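Local coordinates for lipoprotein (Mycoplasma mycoides subsp. capri, PDB 7ADK) that is a lipoprotein that probably works at the cell surface as a chymotrypsin-like (PA-clan) peptidase, at residues L204-G209 with Y232-L237; L210-E215 with K797-D802; S631-G636 with S761-K766; E746-F751 with T783-A788. All blocks are in the same frame, centred on the assembly; numbering follows the deposited sequence.

Overall arrangement
From the N terminus, interaction 1 is the first to close, when 232-237 returns to the start of helix 208-212. Interaction 2 opens on that helix, inside the loop of interaction 1, but closes only at 797-802, so the two cross; they also touch, with centres 11 Å apart. Interactions 3 and 4 are both nested within the long excursion of interaction 2. Interaction 3 opens at 631-636, interaction 4 opens at 746-751, and they close in the same order at 761-766 and 783-788, crossing each other. These two meet at one mixed sheet, whereas interactions 1 and 2 join peripheral helical and loop segments, leaving about 14 Å between the nearest atoms of interactions 2 and 4.

Interaction 1 of 4, residues L204-G209 with Y232-L237; sequences LKEYRG and YYNAAL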
# COMPACT_ATOMS: atom_id res chain seq x y z
N LEU B 204 55.89 4.46 -8.17
CA LEU B 204 55.72 5.22 -9.43
C LEU B 204 56.03 4.43 -10.73
O LEU B 204 55.61 4.85 -11.81
CB LEU B 204 56.62 6.46 -9.27
CG LEU B 204 56.53 7.53 -10.35
CD1 LEU B 204 55.12 8.05 -10.55
CD2 LEU B 204 57.43 8.69 -9.96
N LYS B 205 56.78 3.34 -10.65
CA LYS B 205 57.02 2.37 -11.74
C LYS B 205 55.75 1.52 -11.94
O LYS B 205 54.70 1.78 -11.37
CB LYS B 205 58.27 1.54 -11.35
CG LYS B 205 59.12 0.97 -12.51
CD LYS B 205 59.04 -0.54 -12.81
CE LYS B 205 59.46 -1.45 -11.65
NZ LYS B 205 59.24 -2.88 -11.95
N GLU B 206 55.86 0.43 -12.69
CA GLU B 206 54.95 -0.73 -12.59
C GLU B 206 53.53 -0.52 -13.15
O GLU B 206 52.68 -1.40 -13.09
CB GLU B 206 54.99 -1.29 -11.15
CG GLU B 206 54.55 -2.74 -10.96
CD GLU B 206 55.28 -3.78 -11.83
OE1 GLU B 206 56.44 -3.52 -12.23
OE2 GLU B 206 54.70 -4.86 -12.08
N TYR B 207 53.31 0.59 -13.84
CA TYR B 207 52.15 0.84 -14.70
C TYR B 207 52.16 0.02 -16.00
O TYR B 207 51.26 0.16 -16.81
CB TYR B 207 52.01 2.34 -14.95
CG TYR B 207 51.77 3.15 -13.69
CD1 TYR B 207 50.76 2.77 -12.78
CD2 TYR B 207 52.56 4.28 -13.41
CE1 TYR B 207 50.56 3.50 -11.59
CE2 TYR B 207 52.36 5.02 -12.23
CZ TYR B 207 51.36 4.63 -11.32
OH TYR B 207 51.17 5.35 -10.19
N ARG B 208 53.08 -0.93 -16.18
CA ARG B 208 52.93 -1.98 -17.20
C ARG B 208 51.64 -2.79 -17.02
O ARG B 208 51.07 -3.23 -18.01
CB ARG B 208 54.20 -2.86 -17.26
CG ARG B 208 54.50 -3.68 -16.00
CD ARG B 208 53.97 -5.09 -16.04
NE ARG B 208 54.10 -5.76 -14.75
CZ ARG B 208 53.72 -6.97 -14.43
NH1 ARG B 208 53.23 -7.82 -15.28
NH2 ARG B 208 53.84 -7.33 -13.20
N GLY B 209 51.10 -2.93 -15.82
CA GLY B 209 49.74 -3.46 -15.63
C GLY B 209 48.66 -2.53 -16.18
O GLY B 209 47.79 -2.94 -16.93
N TYR B 232 46.19 -4.91 -7.75
CA TYR B 232 47.49 -5.45 -8.14
C TYR B 232 48.39 -5.51 -6.89
O TYR B 232 48.22 -4.73 -5.96
CB TYR B 232 48.04 -4.50 -9.22
CG TYR B 232 47.90 -3.02 -8.91
CD1 TYR B 232 48.74 -2.40 -7.98
CD2 TYR B 232 46.84 -2.28 -9.49
CE1 TYR B 232 48.54 -1.05 -7.62
CE2 TYR B 232 46.63 -0.95 -9.11
CZ TYR B 232 47.48 -0.32 -8.20
OH TYR B 232 47.26 0.97 -7.86
N TYR B 233 49.38 -6.40 -6.87
CA TYR B 233 50.49 -6.33 -5.91
C TYR B 233 51.75 -6.88 -6.57
O TYR B 233 51.74 -7.98 -7.11
CB TYR B 233 50.16 -7.06 -4.60
CG TYR B 233 51.25 -6.91 -3.56
CD1 TYR B 233 51.34 -5.72 -2.81
CD2 TYR B 233 52.20 -7.93 -3.37
CE1 TYR B 233 52.37 -5.57 -1.86
CE2 TYR B 233 53.23 -7.78 -2.42
CZ TYR B 233 53.31 -6.60 -1.66
OH TYR B 233 54.29 -6.45 -0.73
N ASN B 234 52.84 -6.10 -6.56
CA ASN B 234 53.89 -6.25 -7.57
C ASN B 234 55.32 -6.30 -7.01
O ASN B 234 56.26 -6.27 -7.79
CB ASN B 234 53.74 -5.14 -8.62
CG ASN B 234 52.41 -5.13 -9.34
OD1 ASN B 234 51.38 -4.87 -8.76
ND2 ASN B 234 52.38 -5.38 -10.62
N ALA B 235 55.52 -6.43 -5.69
CA ALA B 235 56.87 -6.45 -5.12
C ALA B 235 57.74 -7.62 -5.67
O ALA B 235 58.92 -7.44 -5.92
CB ALA B 235 56.76 -6.47 -3.59
N ALA B 236 57.12 -8.78 -5.94
CA ALA B 236 57.68 -9.89 -6.72
C ALA B 236 56.85 -10.17 -8.01
O ALA B 236 56.72 -11.32 -8.43
CB ALA B 236 57.83 -11.11 -5.80
N LEU B 237 56.24 -9.12 -8.59
CA LEU B 237 55.33 -9.12 -9.75
C LEU B 237 54.04 -9.97 -9.58
O LEU B 237 53.31 -10.23 -10.54
CB LEU B 237 56.11 -9.43 -11.05
CG LEU B 237 57.42 -8.63 -11.26
CD1 LEU B 237 58.08 -9.04 -12.58
CD2 LEU B 237 57.21 -7.12 -11.30
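A single carboxylate oxygen, OE2 of Glu206, accepts three hydrogen bonds, two from Arg208 of its own segment and one from Asn234 across the contact. The guanidinium grips it side-on. NH2 of Arg208 lies 2.8 Å from OE2 of Glu206 and meets it nearly along the C-O axis, while NE of Arg208, 2.9 Å from the same OE2, arrives from above the carboxylate plane. The third donor, ND2 of Asn234, sits 2.8 Å from OE2 of Glu206 on its anti lone pair; the bond is bent to 145°, and the amide and carboxylate planes are 59° apart. On the other branch, OE1 of Glu206 pairs with NZ of Lys205 at 2.9 Å. Glu206 reaches this position with CG anti to the backbone N (chi1 -158°) and a bend at chi2, which also lays its CG 3.4 Å from CB of Asn234. Leu237 adds an apolar neighbour, its CD2 lying 3.5 Å from OE2 of Glu206 and its CB near NH2 of Arg208. A type I turn from Asn234 to Leu237 brings both side chains to the same site, next to the first turn of helix 208-212, where Tyr207 is the N-cap residue. With Lys205 and Arg208 on its two oxygens, the Glu206 carboxylate would be expected to remain ionised, and the salt-bridge network probably fixes its orientation for Asn234.

Interaction 2 of 4, residues L210-E215 with K797-D802; sequences LETKQE and KNLFGD
Leu799 and Thr212 are at the centre of this surface contact, which is mostly van der Waals in character. CD1 of Leu799 lies 3.9 Å from CB of Thr212 and 3.8 Å from the backbone N of Lys213, so the leucine tip rests on the backbone at Thr212-Lys213. The Thr212 and Leu799 side chains slide past one another in opposite directions. The threonine methyl CG2, anti to the backbone N, points on to the carbonyl O of Lys797 at 3.6 Å. Farther along, the aliphatic part of Lys797 crosses Glu215 obliquely; its bend at chi2 brings CD of Lys797 to 4.1 Å from CB of Glu215, while the bend of Glu215 carries its carboxylate away.

Each side contains a type I beta turn, Thr212 to Glu215 facing Asn798 to Gly801, and the contact joins short helix 208-212 and the residues after it to the loop between strands 783-792 and 807-809. Behind the first shell, OG1 of Thr212 is held by a hydrogen bond to the carbonyl O of Arg208, which leaves CG2 for the opposite loop. NZ of Lys213 turns back to O of Leu210 at 2.8 Å, nearly along the C=O axis. The facing turn is braced by its own asparagine: ND2 of Asn798 bonds O of Gly801 at 3.0 Å from above the carbonyl plane. Beneath both segments lies helix 220-226, whose Phe220 is touched by Leu210 and by Leu799.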
# COMPACT_ATOMS: atom_id res chain seq x y z
N LEU B 210 48.77 -1.23 -15.91
CA LEU B 210 47.93 -0.19 -16.50
C LEU B 210 48.08 -0.07 -18.03
O LEU B 210 47.19 0.47 -18.68
CB LEU B 210 48.21 1.11 -15.71
CG LEU B 210 47.61 2.42 -16.25
CD1 LEU B 210 47.34 3.41 -15.11
CD2 LEU B 210 48.53 3.13 -17.23
N GLU B 211 49.13 -0.58 -18.66
CA GLU B 211 49.18 -0.76 -20.12
C GLU B 211 48.72 -2.16 -20.57
O GLU B 211 48.16 -2.29 -21.65
CB GLU B 211 50.59 -0.45 -20.64
CG GLU B 211 50.99 1.03 -20.48
CD GLU B 211 50.36 1.98 -21.52
OE1 GLU B 211 50.90 3.10 -21.69
OE2 GLU B 211 49.36 1.63 -22.20
N THR B 212 48.81 -3.18 -19.72
CA THR B 212 48.24 -4.52 -19.97
C THR B 212 46.71 -4.51 -20.00
O THR B 212 46.09 -5.39 -20.59
CB THR B 212 48.78 -5.54 -18.95
OG1 THR B 212 50.18 -5.59 -19.04
CG2 THR B 212 48.29 -6.96 -19.17
N LYS B 213 46.08 -3.46 -19.47
CA LYS B 213 44.65 -3.16 -19.69
C LYS B 213 44.30 -2.78 -21.14
O LYS B 213 43.13 -2.58 -21.45
CB LYS B 213 44.18 -2.12 -18.66
CG LYS B 213 44.31 -0.70 -19.21
CD LYS B 213 44.22 0.39 -18.14
CE LYS B 213 44.10 1.80 -18.75
NZ LYS B 213 45.21 2.14 -19.67
N GLN B 214 45.25 -2.65 -22.07
CA GLN B 214 44.88 -2.43 -23.48
C GLN B 214 44.15 -3.64 -24.10
O GLN B 214 43.40 -3.48 -25.06
CB GLN B 214 46.10 -2.02 -24.32
CG GLN B 214 46.53 -0.56 -24.05
CD GLN B 214 47.50 -0.02 -25.11
OE1 GLN B 214 47.39 -0.27 -26.30
NE2 GLN B 214 48.47 0.76 -24.73
N GLU B 215 44.31 -4.83 -23.53
CA GLU B 215 43.52 -6.01 -23.90
C GLU B 215 42.10 -6.00 -23.29
O GLU B 215 41.15 -6.45 -23.94
CB GLU B 215 44.29 -7.27 -23.46
CG GLU B 215 45.30 -7.80 -24.49
CD GLU B 215 46.20 -6.74 -25.14
OE1 GLU B 215 46.14 -6.60 -26.38
OE2 GLU B 215 47.00 -6.10 -24.44
N LYS B 797 44.69 -11.93 -19.41
CA LYS B 797 46.01 -11.78 -20.06
C LYS B 797 47.12 -11.42 -19.06
O LYS B 797 47.94 -10.54 -19.28
CB LYS B 797 45.91 -10.82 -21.27
CG LYS B 797 45.10 -11.37 -22.45
CD LYS B 797 43.59 -11.17 -22.32
CE LYS B 797 42.83 -11.78 -23.50
NZ LYS B 797 41.37 -11.67 -23.30
N ASN B 798 47.10 -12.10 -17.91
CA ASN B 798 47.97 -11.91 -16.75
C ASN B 798 47.88 -10.56 -16.01
O ASN B 798 48.71 -10.29 -15.14
CB ASN B 798 49.41 -12.37 -17.05
CG ASN B 798 49.49 -13.82 -17.49
OD1 ASN B 798 49.73 -14.13 -18.64
ND2 ASN B 798 49.28 -14.75 -16.60
N LEU B 799 46.89 -9.71 -16.28
CA LEU B 799 46.70 -8.43 -15.58
C LEU B 799 46.57 -8.61 -14.05
O LEU B 799 47.15 -7.87 -13.26
CB LEU B 799 45.43 -7.77 -16.14
CG LEU B 799 45.12 -6.37 -15.60
CD1 LEU B 799 46.07 -5.35 -16.18
CD2 LEU B 799 43.70 -5.98 -16.00
N PHE B 800 45.82 -9.65 -13.68
CA PHE B 800 45.58 -10.11 -12.32
C PHE B 800 46.47 -11.31 -11.95
O PHE B 800 46.08 -12.18 -11.18
CB PHE B 800 44.07 -10.38 -12.17
CG PHE B 800 43.15 -9.17 -12.24
CD1 PHE B 800 42.30 -8.97 -13.33
CD2 PHE B 800 43.17 -8.21 -11.20
CE1 PHE B 800 41.47 -7.84 -13.41
CE2 PHE B 800 42.35 -7.07 -11.28
CZ PHE B 800 41.51 -6.88 -12.39
N GLY B 801 47.67 -11.42 -12.54
CA GLY B 801 48.61 -12.50 -12.25
C GLY B 801 48.16 -13.84 -12.81
O GLY B 801 47.93 -13.96 -14.01
N ASP B 802 48.03 -14.86 -11.96
CA ASP B 802 47.53 -16.19 -12.35
C ASP B 802 45.98 -16.28 -12.34
O ASP B 802 45.40 -17.33 -12.63
CB ASP B 802 48.17 -17.25 -11.44
CG ASP B 802 48.00 -18.69 -11.94
OD1 ASP B 802 48.04 -18.93 -13.17
OD2 ASP B 802 47.89 -19.61 -11.10

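Interaction 3 of 4, residues S631-G636 with S761-K766; sequences SLYIVG and SSVRTK
At Ser761, CB lies 3.4 Å from CG2 of Val635; the hydroxyl approaches Gly636 but has its hydrogen-bond partner in the carbonyl O of Ala758. The serine directly after Ala758, within a Gly-Ala-Ser-Gly sequence, would be the nucleophile, as in PA-clan peptidases. At Ser762, OG occupies the crowded position between backbone N and carbonyl carbon (chi1 63°), next to CG1 of Val635. There it receives NE of Arg764 at 3.0 Å and, farther off, NH2, lying in the guanidinium plane and gripped side-on by both nitrogens. Val763 lies side by side with Tyr633, both of its methyls reaching CD1 of the ring, with CG1 of Val763 3.7 Å from CD1 of Tyr633.

Arg764 carries the one beta bridge, an antiparallel hydrogen-bonded pair with Leu632. N of Leu632 donates to O of Arg764 at 2.8 Å in a nearly straight bond of 170°, and N of Arg764 returns to O of Leu632 at 2.8 Å. Its extended side chain also sends NH1 to OD1 of Asn768. CD2 of Leu632 then lies 3.6 Å from the carbonyl C of Thr765.

Strand 761-765 is thus bordered by 631-636 and by its antiparallel partner, strand 769-778. Trp427 of strand 421-433, from the other sheet, packs on Ser762 and Arg764, and Tyr752 meets the Tyr633 ring obliquely.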
# COMPACT_ATOMS: atom_id res chain seq x y z
N SER B 631 15.42 -9.09 -19.51
CA SER B 631 15.50 -9.72 -18.20
C SER B 631 14.12 -9.65 -17.54
O SER B 631 13.53 -8.58 -17.40
CB SER B 631 16.59 -9.10 -17.34
OG SER B 631 17.87 -9.24 -17.93
N LEU B 632 13.61 -10.79 -17.11
CA LEU B 632 12.35 -10.91 -16.37
C LEU B 632 12.67 -11.21 -14.92
O LEU B 632 13.36 -12.19 -14.63
CB LEU B 632 11.46 -12.03 -16.94
CG LEU B 632 10.88 -11.88 -18.35
CD1 LEU B 632 10.36 -10.48 -18.55
CD2 LEU B 632 11.85 -12.24 -19.46
N TYR B 633 12.17 -10.40 -14.01
CA TYR B 633 12.16 -10.76 -12.61
C TYR B 633 10.91 -10.28 -11.85
O TYR B 633 11.03 -9.53 -10.89
CB TYR B 633 13.53 -10.50 -11.91
CG TYR B 633 14.41 -9.38 -12.38
CD1 TYR B 633 15.30 -9.56 -13.45
CD2 TYR B 633 14.39 -8.17 -11.70
CE1 TYR B 633 16.09 -8.49 -13.90
CE2 TYR B 633 15.09 -7.08 -12.22
CZ TYR B 633 15.90 -7.21 -13.36
OH TYR B 633 16.38 -6.11 -14.00
N ILE B 634 9.70 -10.72 -12.26
CA ILE B 634 8.59 -10.85 -11.28
C ILE B 634 8.92 -12.07 -10.48
O ILE B 634 8.47 -13.18 -10.71
CB ILE B 634 7.14 -11.00 -11.79
CG1 ILE B 634 6.78 -9.78 -12.60
CG2 ILE B 634 6.17 -11.09 -10.58
CD1 ILE B 634 5.30 -9.72 -13.01
N VAL B 635 9.79 -11.80 -9.55
CA VAL B 635 10.31 -12.72 -8.58
C VAL B 635 10.62 -11.90 -7.37
O VAL B 635 10.72 -10.68 -7.43
CB VAL B 635 11.57 -13.45 -9.06
CG1 VAL B 635 11.31 -14.50 -10.14
CG2 VAL B 635 12.55 -12.46 -9.66
N GLY B 636 10.78 -12.58 -6.26
CA GLY B 636 11.01 -11.91 -5.01
C GLY B 636 9.74 -11.33 -4.45
O GLY B 636 8.94 -10.68 -5.13
N SER B 761 15.66 -14.52 -6.00
CA SER B 761 14.72 -14.14 -7.06
C SER B 761 15.33 -14.39 -8.43
O SER B 761 16.36 -13.81 -8.75
CB SER B 761 14.43 -12.67 -6.84
OG SER B 761 13.87 -12.49 -5.58
N SER B 762 14.77 -15.30 -9.22
CA SER B 762 15.33 -15.65 -10.52
C SER B 762 15.19 -14.51 -11.53
O SER B 762 14.08 -14.13 -11.89
CB SER B 762 14.65 -16.89 -11.11
OG SER B 762 13.28 -16.67 -11.34
N VAL B 763 16.31 -14.05 -12.06
CA VAL B 763 16.37 -13.35 -13.33
C VAL B 763 16.19 -14.37 -14.44
O VAL B 763 16.89 -15.38 -14.46
CB VAL B 763 17.73 -12.65 -13.46
CG1 VAL B 763 17.87 -11.84 -14.73
CG2 VAL B 763 18.05 -11.77 -12.26
N ARG B 764 15.31 -14.11 -15.40
CA ARG B 764 15.10 -14.96 -16.57
C ARG B 764 15.17 -14.17 -17.84
O ARG B 764 15.21 -12.95 -17.81
CB ARG B 764 13.73 -15.65 -16.51
CG ARG B 764 13.46 -16.23 -15.14
CD ARG B 764 12.26 -17.13 -15.18
NE ARG B 764 11.94 -17.55 -13.82
CZ ARG B 764 11.16 -18.52 -13.45
NH1 ARG B 764 10.48 -19.22 -14.28
NH2 ARG B 764 11.07 -18.78 -12.20
N THR B 765 15.14 -14.85 -18.96
CA THR B 765 14.94 -14.22 -20.27
C THR B 765 13.81 -14.87 -21.06
O THR B 765 13.23 -15.87 -20.62
CB THR B 765 16.26 -14.10 -21.02
OG1 THR B 765 16.13 -13.12 -22.02
CG2 THR B 765 16.73 -15.38 -21.65
N LYS B 766 13.46 -14.26 -22.19
CA LYS B 766 12.18 -14.29 -22.91
C LYS B 766 11.41 -15.61 -22.95
O LYS B 766 10.19 -15.58 -22.75
CB LYS B 766 12.42 -13.89 -24.37
CG LYS B 766 12.77 -12.41 -24.56
CD LYS B 766 13.01 -12.04 -26.02
CE LYS B 766 11.84 -12.38 -26.96
NZ LYS B 766 12.10 -11.99 -28.36

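Interaction 4 of 4, residues E746-F751 with T783-A788; sequences EILPRF and TGLAVA
The backbone hydrogen bonds are at Ile747 and Ala786, an antiparallel hydrogen-bonded pair. N of Ile747 donates to O of Ala786 at 2.9 Å and N of Ala786 to O of Ile747 at 3.0 Å, each donor lying in the carbonyl plane. Glu746, in a non-hydrogen-bonded pair with Val787, is also closely packed: it stretches beyond CG so that its carboxylate meets aliphatic groups, OE2 lying 3.7 Å from CG2 of Val787 and OE1 3.9 Å from CB of Leu785. CD1 of Leu748 packs 3.7 Å from CD2 of Leu785, the two chains running side by side. Pro749 lays CD against the carbonyl O of Gly784 at 3.3 Å. The pairing is then prolonged by a side chain: OG1 of Thr783, anti to its own backbone N, donates to O of Pro749 at 2.7 Å from above the carbonyl plane.

The loose side, though still buried, is the Arg750-Phe751 end, where the chains part and neither residue touches 783-788. The Arg750 side chain leads off to the carbonyl O of Lys255, with CZ of Phe751 over the rim of one guanidinium face.

Strand 783-792 runs between strands 737-747 and 769-778 in the mixed sheet, an antiparallel pairing consistent with the beta-barrels of PA-clan peptidases. Ile747 and Ala786 both reach Ala772 of strand 769-778, while helix 715-719 meets Glu746 through Ala715 and Leu785 through Val719.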
# COMPACT_ATOMS: atom_id res chain seq x y z
N GLU B 746 28.58 -12.29 -12.30
CA GLU B 746 27.38 -11.66 -11.75
C GLU B 746 26.85 -10.51 -12.60
O GLU B 746 27.56 -9.93 -13.42
CB GLU B 746 27.60 -11.23 -10.29
CG GLU B 746 27.87 -12.41 -9.35
CD GLU B 746 27.70 -12.12 -7.86
OE1 GLU B 746 27.45 -10.97 -7.45
OE2 GLU B 746 27.86 -13.06 -7.05
N ILE B 747 25.57 -10.22 -12.41
CA ILE B 747 24.72 -9.35 -13.22
C ILE B 747 24.15 -8.22 -12.36
O ILE B 747 23.83 -8.45 -11.20
CB ILE B 747 23.59 -10.20 -13.83
CG1 ILE B 747 24.10 -11.39 -14.67
CG2 ILE B 747 22.60 -9.37 -14.62
CD1 ILE B 747 24.96 -11.03 -15.87
N LEU B 748 24.03 -7.02 -12.92
CA LEU B 748 23.37 -5.86 -12.30
C LEU B 748 22.05 -5.53 -13.03
O LEU B 748 22.06 -4.81 -14.03
CB LEU B 748 24.31 -4.64 -12.25
CG LEU B 748 25.55 -4.68 -11.34
CD1 LEU B 748 25.17 -5.03 -9.91
CD2 LEU B 748 26.66 -5.62 -11.79
N PRO B 749 20.90 -6.04 -12.55
CA PRO B 749 19.57 -5.65 -13.01
C PRO B 749 19.26 -4.16 -12.88
O PRO B 749 19.56 -3.53 -11.85
CB PRO B 749 18.63 -6.48 -12.14
CG PRO B 749 19.45 -6.91 -10.93
CD PRO B 749 20.79 -7.13 -11.59
N ARG B 750 18.60 -3.58 -13.90
CA ARG B 750 18.35 -2.13 -14.05
C ARG B 750 17.50 -1.48 -12.95
O ARG B 750 17.98 -0.54 -12.32
CB ARG B 750 17.76 -1.86 -15.44
CG ARG B 750 17.48 -0.39 -15.73
CD ARG B 750 16.82 -0.24 -17.10
NE ARG B 750 16.59 1.17 -17.43
CZ ARG B 750 15.78 1.65 -18.34
NH1 ARG B 750 15.11 0.91 -19.16
NH2 ARG B 750 15.62 2.93 -18.44
N PHE B 751 16.26 -1.92 -12.78
CA PHE B 751 15.26 -1.29 -11.91
C PHE B 751 14.94 -2.19 -10.72
O PHE B 751 13.80 -2.63 -10.58
CB PHE B 751 13.99 -0.94 -12.72
CG PHE B 751 14.03 0.21 -13.72
CD1 PHE B 751 14.78 1.38 -13.48
CD2 PHE B 751 13.18 0.16 -14.84
CE1 PHE B 751 14.67 2.48 -14.34
CE2 PHE B 751 13.09 1.26 -15.71
CZ PHE B 751 13.82 2.43 -15.45
N THR B 783 20.07 -0.46 -7.71
CA THR B 783 20.38 -1.73 -8.37
C THR B 783 20.81 -2.76 -7.33
O THR B 783 20.83 -2.49 -6.13
CB THR B 783 21.41 -1.49 -9.49
OG1 THR B 783 21.62 -2.61 -10.31
CG2 THR B 783 22.79 -1.11 -9.00
N GLY B 784 21.15 -3.96 -7.75
CA GLY B 784 21.67 -5.00 -6.88
C GLY B 784 22.26 -6.14 -7.69
O GLY B 784 22.36 -6.03 -8.90
N LEU B 785 22.65 -7.23 -7.04
CA LEU B 785 23.56 -8.21 -7.61
C LEU B 785 22.92 -9.59 -7.77
O LEU B 785 22.25 -10.08 -6.86
CB LEU B 785 24.80 -8.27 -6.72
CG LEU B 785 25.58 -6.95 -6.67
CD1 LEU B 785 25.81 -6.52 -5.23
CD2 LEU B 785 26.91 -7.08 -7.37
N ALA B 786 23.16 -10.24 -8.91
CA ALA B 786 22.64 -11.57 -9.22
C ALA B 786 23.72 -12.57 -9.68
O ALA B 786 24.52 -12.25 -10.56
CB ALA B 786 21.50 -11.44 -10.22
N VAL B 787 23.72 -13.78 -9.14
CA VAL B 787 24.63 -14.89 -9.48
C VAL B 787 24.27 -15.48 -10.82
O VAL B 787 23.19 -16.05 -10.95
CB VAL B 787 24.55 -16.00 -8.41
CG1 VAL B 787 25.36 -17.24 -8.76
CG2 VAL B 787 25.06 -15.52 -7.07
N ALA B 788 25.16 -15.46 -11.82
CA ALA B 788 24.94 -16.26 -13.02
C ALA B 788 25.20 -17.74 -12.72
O ALA B 788 26.21 -18.12 -12.13
CB ALA B 788 25.77 -15.72 -14.17